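Local coordinates for protein glycoside hydrolase (Streptococcus pneumoniae serotype 4, PDB 6ORH) that probably hydrolyses alpha-L-fucosidic linkages in host-derived glycans as a family 29 alpha-L-fucosidase, at residues Ser52-Thr66 and Ala301-Tyr313. The protein carries 2 engineered substitutions. Sequence-based numbering, arbitrary orientation.
Sequences SQLDAREWVRVLKET and AGLFDAKDIERLY. With EDO (1,2-ethanediol), chain J; EDO (1,2-ethanediol), chain H.
Phe-304 lies against one face of the Trp-59 indole in an offset stack, its ring centroid 4.7 Å from that of the five-membered ring and the planes 16° apart. The indole is also held at its edge, where NE1 donates to Gly-302 O (2.9 Å) from above the carbonyl plane. Leu-63 CG meets the edge of the Phe-304 ring, and Ile-27 of strand 23-27 touches both aromatics, closing the tight inner side. Gly-302 CA, bare of a side chain, comes within 3.9 Å of Leu-54 CA, whose C-H points toward Gly-302 O.

The far end is tight too: Thr-66 CG2, anti to its carbonyl carbon, sits over the Tyr-313 ring, 3.5 Å from its centroid, a CH-pi contact. Tyr-313 OH donates a hydrogen bond to Glu-65 OE1 (2.7 Å) from above the carboxylate plane. On the more open side, Arg-61 forms salt bridges with Glu-58 and Glu-65. The exposed Gln-53 corner is looser: Gln-53 N bonds only weakly to Ala-301 O, while OE1 accepts from an ethanediol.

Helix 56-65 and the opening turns of helix 306-322, 27° apart, follow the first and last barrel strands, 23-27 and 292-295, and meet where the TIM barrel closes.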
loop_
_atom_site.group_PDB
_atom_site.type_symbol
_atom_site.label_atom_id
_atom_site.label_comp_id
_atom_site.label_asym_id
_atom_site.label_seq_id
_atom_site.Cartn_x
_atom_site.Cartn_y
_atom_site.Cartn_z
ATOM N N SER A 52 -30.408 -25.701 -16.249
ATOM C CA SER A 52 -30.636 -26.514 -17.438
ATOM C C SER A 52 -29.779 -26.075 -18.625
ATOM O O SER A 52 -29.567 -26.868 -19.549
ATOM C CB SER A 52 -32.088 -26.537 -17.823
ATOM O OG SER A 52 -32.536 -25.207 -18.029
ATOM N N GLN A 53 -29.240 -24.852 -18.584
ATOM C CA GLN A 53 -28.420 -24.426 -19.710
ATOM C C GLN A 53 -26.927 -24.554 -19.398
ATOM O O GLN A 53 -26.105 -24.012 -20.156
ATOM C CB GLN A 53 -28.729 -22.972 -20.060
ATOM C CG GLN A 53 -30.105 -22.806 -20.711
ATOM C CD GLN A 53 -30.522 -21.357 -20.661
ATOM O OE1 GLN A 53 -30.132 -20.546 -21.501
ATOM N NE2 GLN A 53 -31.290 -20.991 -19.653
ATOM N N LEU A 54 -26.569 -25.291 -18.332
ATOM C CA LEU A 54 -25.171 -25.281 -17.894
ATOM C C LEU A 54 -24.230 -25.806 -18.980
ATOM O O LEU A 54 -24.457 -26.844 -19.591
ATOM C CB LEU A 54 -25.043 -26.088 -16.600
ATOM C CG LEU A 54 -23.690 -25.969 -15.876
ATOM C CD1 LEU A 54 -23.920 -26.160 -14.388
ATOM C CD2 LEU A 54 -22.700 -27.054 -16.362
ATOM N N ASP A 55 -23.136 -25.065 -19.186
ATOM C CA ASP A 55 -22.163 -25.427 -20.206
ATOM C C ASP A 55 -20.767 -25.247 -19.607
ATOM O O ASP A 55 -20.208 -24.138 -19.658
ATOM C CB ASP A 55 -22.407 -24.613 -21.475
ATOM C CG ASP A 55 -21.550 -25.112 -22.620
ATOM O OD1 ASP A 55 -20.592 -25.849 -22.355
ATOM O OD2 ASP A 55 -21.904 -24.836 -23.807
ATOM N N ALA A 56 -20.261 -26.334 -18.979
ATOM C CA ALA A 56 -18.960 -26.271 -18.320
ATOM C C ALA A 56 -17.829 -26.020 -19.318
ATOM O O ALA A 56 -16.795 -25.440 -18.942
ATOM C CB ALA A 56 -18.692 -27.544 -17.529
ATOM N N ARG A 57 -18.004 -26.483 -20.561
ATOM C CA ARG A 57 -16.976 -26.228 -21.564
ATOM C C ARG A 57 -16.852 -24.721 -21.826
ATOM O O ARG A 57 -15.739 -24.250 -22.076
ATOM C CB ARG A 57 -17.222 -27.044 -22.850
ATOM C CG ARG A 57 -16.061 -26.962 -23.839
ATOM C CD ARG A 57 -16.399 -27.736 -25.116
ATOM N NE ARG A 57 -15.255 -27.761 -26.037
ATOM C CZ ARG A 57 -14.927 -26.805 -26.907
ATOM N NH1 ARG A 57 -15.654 -25.708 -27.011
ATOM N NH2 ARG A 57 -13.863 -26.963 -27.683
ATOM N N GLU A 58 -17.967 -23.979 -21.787
ATOM C CA GLU A 58 -17.905 -22.532 -21.972
ATOM C C GLU A 58 -17.176 -21.876 -20.801
ATOM O O GLU A 58 -16.478 -20.895 -21.008
ATOM C CB GLU A 58 -19.292 -21.902 -22.130
ATOM C CG GLU A 58 -19.816 -22.136 -23.539
ATOM C CD GLU A 58 -18.924 -21.461 -24.563
ATOM O OE1 GLU A 58 -19.002 -20.212 -24.656
ATOM O OE2 GLU A 58 -18.143 -22.171 -25.254
ATOM N N TRP A 59 -17.339 -22.421 -19.578
ATOM C CA TRP A 59 -16.601 -21.848 -18.458
ATOM C C TRP A 59 -15.113 -22.001 -18.747
ATOM O O TRP A 59 -14.343 -21.043 -18.649
ATOM C CB TRP A 59 -16.913 -22.564 -17.140
ATOM C CG TRP A 59 -18.350 -22.617 -16.712
ATOM C CD1 TRP A 59 -19.439 -21.989 -17.264
ATOM C CD2 TRP A 59 -18.833 -23.383 -15.596
ATOM N NE1 TRP A 59 -20.566 -22.330 -16.550
ATOM C CE2 TRP A 59 -20.220 -23.182 -15.523
ATOM C CE3 TRP A 59 -18.216 -24.221 -14.638
ATOM C CZ2 TRP A 59 -21.001 -23.793 -14.538
ATOM C CZ3 TRP A 59 -18.989 -24.808 -13.657
ATOM C CH2 TRP A 59 -20.376 -24.618 -13.619
ATOM N N VAL A 60 -14.707 -23.237 -19.098
ATOM C CA VAL A 60 -13.293 -23.490 -19.320
ATOM C C VAL A 60 -12.768 -22.712 -20.532
ATOM O O VAL A 60 -11.674 -22.138 -20.452
ATOM C CB VAL A 60 -13.021 -25.000 -19.450
ATOM C CG1 VAL A 60 -11.559 -25.264 -19.832
ATOM C CG2 VAL A 60 -13.416 -25.739 -18.172
ATOM N N ARG A 61 -13.531 -22.694 -21.646
ATOM C CA ARG A 61 -13.048 -22.027 -22.859
ATOM C C ARG A 61 -12.762 -20.547 -22.574
ATOM O O ARG A 61 -11.697 -20.037 -22.929
ATOM C CB ARG A 61 -14.065 -22.165 -24.003
ATOM C CG ARG A 61 -13.581 -21.484 -25.284
ATOM C CD ARG A 61 -14.636 -21.569 -26.391
ATOM N NE ARG A 61 -15.825 -20.764 -26.127
ATOM C CZ ARG A 61 -15.920 -19.440 -26.334
ATOM N NH1 ARG A 61 -14.891 -18.763 -26.840
ATOM N NH2 ARG A 61 -17.045 -18.815 -26.035
ATOM N N VAL A 62 -13.697 -19.863 -21.923
ATOM C CA VAL A 62 -13.549 -18.438 -21.667
ATOM C C VAL A 62 -12.370 -18.221 -20.721
ATOM O O VAL A 62 -11.537 -17.347 -20.954
ATOM C CB VAL A 62 -14.845 -17.793 -21.150
ATOM C CG1 VAL A 62 -14.581 -16.419 -20.542
ATOM C CG2 VAL A 62 -15.836 -17.647 -22.311
ATOM N N LEU A 63 -12.275 -19.049 -19.677
ATOM C CA LEU A 63 -11.126 -18.885 -18.780
ATOM C C LEU A 63 -9.792 -19.121 -19.499
ATOM O O LEU A 63 -8.829 -18.398 -19.261
ATOM C CB LEU A 63 -11.294 -19.810 -17.568
ATOM C CG LEU A 63 -12.471 -19.474 -16.659
ATOM C CD1 LEU A 63 -12.659 -20.566 -15.602
ATOM C CD2 LEU A 63 -12.288 -18.095 -16.025
ATOM N N LYS A 64 -9.728 -20.137 -20.367
ATOM C CA LYS A 64 -8.504 -20.440 -21.095
ATOM C C LYS A 64 -8.155 -19.252 -21.986
ATOM O O LYS A 64 -7.011 -18.784 -21.997
ATOM C CB LYS A 64 -8.683 -21.684 -21.969
ATOM C CG LYS A 64 -7.423 -22.164 -22.679
ATOM C CD LYS A 64 -6.407 -22.812 -21.752
ATOM C CE LYS A 64 -5.229 -23.406 -22.497
ATOM N NZ LYS A 64 -4.307 -24.148 -21.620
ATOM N N GLU A 65 -9.162 -18.758 -22.718
ATOM C CA GLU A 65 -8.935 -17.696 -23.693
ATOM C C GLU A 65 -8.543 -16.392 -23.005
ATOM O O GLU A 65 -7.931 -15.532 -23.647
ATOM C CB GLU A 65 -10.150 -17.469 -24.596
ATOM C CG GLU A 65 -10.380 -18.617 -25.577
ATOM C CD GLU A 65 -11.535 -18.308 -26.520
ATOM O OE1 GLU A 65 -12.015 -17.131 -26.538
ATOM O OE2 GLU A 65 -11.959 -19.251 -27.238
ATOM N N THR A 66 -8.885 -16.233 -21.714
ATOM C CA THR A 66 -8.610 -14.976 -21.030
ATOM C C THR A 66 -7.433 -15.104 -20.063
ATOM O O THR A 66 -7.290 -14.221 -19.205
ATOM C CB THR A 66 -9.864 -14.391 -20.370
ATOM O OG1 THR A 66 -10.425 -15.283 -19.398
ATOM C CG2 THR A 66 -10.930 -14.085 -21.411
ATOM N N ALA A 301 -28.721 -20.141 -14.710
ATOM C CA ALA A 301 -28.780 -20.940 -15.920
ATOM C C ALA A 301 -27.589 -21.886 -16.023
ATOM O O ALA A 301 -27.603 -22.790 -16.859
ATOM C CB ALA A 301 -28.844 -20.036 -17.139
ATOM N N GLY A 302 -26.547 -21.643 -15.206
ATOM C CA GLY A 302 -25.306 -22.391 -15.305
ATOM C C GLY A 302 -24.304 -21.807 -16.295
ATOM O O GLY A 302 -23.455 -22.553 -16.793
ATOM N N LEU A 303 -24.382 -20.477 -16.519
ATOM C CA LEU A 303 -23.514 -19.793 -17.477
ATOM C C LEU A 303 -22.828 -18.620 -16.773
ATOM O O LEU A 303 -23.382 -18.067 -15.833
ATOM C CB LEU A 303 -24.343 -19.308 -18.677
ATOM C CG LEU A 303 -24.982 -20.435 -19.506
ATOM C CD1 LEU A 303 -25.816 -19.816 -20.621
ATOM C CD2 LEU A 303 -23.907 -21.312 -20.166
ATOM N N PHE A 304 -21.638 -18.241 -17.232
ATOM C CA PHE A 304 -21.033 -17.012 -16.708
ATOM C C PHE A 304 -21.862 -15.839 -17.229
ATOM O O PHE A 304 -22.383 -15.874 -18.355
ATOM C CB PHE A 304 -19.614 -16.841 -17.258
ATOM C CG PHE A 304 -18.548 -17.711 -16.622
ATOM C CD1 PHE A 304 -18.726 -18.283 -15.371
ATOM C CD2 PHE A 304 -17.336 -17.908 -17.271
ATOM C CE1 PHE A 304 -17.722 -19.085 -14.815
ATOM C CE2 PHE A 304 -16.321 -18.669 -16.685
ATOM C CZ PHE A 304 -16.522 -19.262 -15.468
ATOM N N ASP A 305 -21.952 -14.782 -16.420
ATOM C CA ASP A 305 -22.690 -13.575 -16.790
ATOM C C ASP A 305 -22.012 -12.877 -17.966
ATOM O O ASP A 305 -20.783 -12.822 -18.037
ATOM C CB ASP A 305 -22.769 -12.637 -15.577
ATOM C CG ASP A 305 -23.573 -11.382 -15.861
ATOM O OD1 ASP A 305 -24.792 -11.450 -15.692
ATOM O OD2 ASP A 305 -22.966 -10.374 -16.258
ATOM N N ALA A 306 -22.817 -12.306 -18.895
ATOM C CA ALA A 306 -22.287 -11.670 -20.091
ATOM C C ALA A 306 -21.281 -10.557 -19.773
ATOM O O ALA A 306 -20.293 -10.414 -20.504
ATOM C CB ALA A 306 -23.431 -11.129 -20.933
ATOM N N LYS A 307 -21.577 -9.764 -18.724
ATOM C CA LYS A 307 -20.746 -8.619 -18.355
ATOM C C LYS A 307 -19.416 -9.133 -17.798
ATOM O O LYS A 307 -18.359 -8.645 -18.198
ATOM C CB LYS A 307 -21.445 -7.747 -17.312
ATOM C CG LYS A 307 -22.803 -7.194 -17.760
ATOM C CD LYS A 307 -23.524 -6.335 -16.710
ATOM C CE LYS A 307 -23.754 -6.993 -15.356
ATOM N NZ LYS A 307 -24.637 -8.185 -15.434
ATOM N N ASP A 308 -19.498 -10.202 -16.986
ATOM C CA ASP A 308 -18.275 -10.784 -16.434
ATOM C C ASP A 308 -17.367 -11.288 -17.548
ATOM O O ASP A 308 -16.153 -11.127 -17.501
ATOM C CB ASP A 308 -18.559 -11.966 -15.499
ATOM C CG ASP A 308 -19.362 -11.610 -14.263
ATOM O OD1 ASP A 308 -19.984 -10.519 -14.251
ATOM O OD2 ASP A 308 -19.372 -12.424 -13.317
ATOM N N ILE A 309 -17.949 -11.980 -18.550
ATOM C CA ILE A 309 -17.166 -12.467 -19.659
ATOM C C ILE A 309 -16.475 -11.306 -20.388
ATOM O O ILE A 309 -15.279 -11.372 -20.684
ATOM C CB ILE A 309 -18.060 -13.301 -20.606
ATOM C CG1 ILE A 309 -18.574 -14.557 -19.898
ATOM C CG2 ILE A 309 -17.288 -13.644 -21.870
ATOM C CD1 ILE A 309 -19.749 -15.248 -20.648
ATOM N N GLU A 310 -17.240 -10.246 -20.707
ATOM C CA GLU A 310 -16.671 -9.102 -21.401
ATOM C C GLU A 310 -15.476 -8.554 -20.609
ATOM O O GLU A 310 -14.425 -8.264 -21.193
ATOM C CB GLU A 310 -17.774 -8.052 -21.575
ATOM C CG GLU A 310 -17.318 -6.824 -22.323
ATOM C CD GLU A 310 -18.551 -6.076 -22.794
ATOM O OE1 GLU A 310 -18.833 -6.147 -24.019
ATOM O OE2 GLU A 310 -19.263 -5.484 -21.929
ATOM N N ARG A 311 -15.654 -8.483 -19.290
ATOM C CA ARG A 311 -14.662 -7.906 -18.389
ATOM C C ARG A 311 -13.395 -8.769 -18.364
ATOM O O ARG A 311 -12.275 -8.250 -18.335
ATOM C CB ARG A 311 -15.323 -7.718 -17.021
ATOM C CG ARG A 311 -14.464 -7.036 -15.966
ATOM C CD ARG A 311 -14.007 -5.634 -16.342
ATOM N NE ARG A 311 -14.906 -4.821 -17.160
ATOM C CZ ARG A 311 -16.008 -4.211 -16.748
ATOM N NH1 ARG A 311 -16.445 -4.349 -15.509
ATOM N NH2 ARG A 311 -16.694 -3.469 -17.609
ATOM N N LEU A 312 -13.553 -10.104 -18.424
ATOM C CA LEU A 312 -12.363 -10.945 -18.477
ATOM C C LEU A 312 -11.549 -10.750 -19.759
ATOM O O LEU A 312 -10.322 -10.788 -19.713
ATOM C CB LEU A 312 -12.754 -12.420 -18.296
ATOM C CG LEU A 312 -13.343 -12.801 -16.947
ATOM C CD1 LEU A 312 -13.680 -14.284 -16.975
ATOM C CD2 LEU A 312 -12.338 -12.490 -15.836
ATOM N N TYR A 313 -12.224 -10.586 -20.922
ATOM C CA TYR A 313 -11.498 -10.326 -22.152
ATOM C C TYR A 313 -10.810 -8.955 -22.074
ATOM O O TYR A 313 -9.675 -8.835 -22.508
ATOM C CB TYR A 313 -12.428 -10.422 -23.373
ATOM C CG TYR A 313 -12.730 -11.846 -23.783
ATOM C CD1 TYR A 313 -11.835 -12.582 -24.548
ATOM C CD2 TYR A 313 -13.892 -12.465 -23.343
ATOM C CE1 TYR A 313 -12.102 -13.897 -24.900
ATOM C CE2 TYR A 313 -14.172 -13.784 -23.679
ATOM C CZ TYR A 313 -13.268 -14.496 -24.441
ATOM O OH TYR A 313 -13.536 -15.807 -24.741
HETATM C C1 EDO J . -26.481 -28.316 -21.416
HETATM O O1 EDO J . -26.903 -27.980 -20.127
HETATM C C2 EDO J . -27.581 -27.981 -22.312
HETATM O O2 EDO J . -28.746 -28.547 -21.760
HETATM C C1 EDO H . -28.897 -17.730 -22.192
HETATM O O1 EDO H . -29.248 -18.170 -20.866
HETATM C C2 EDO H . -29.519 -16.436 -22.547
HETATM O O2 EDO H . -30.913 -16.369 -22.281
HETATM O O HOH W 1 -8.510 -12.017 -17.923
#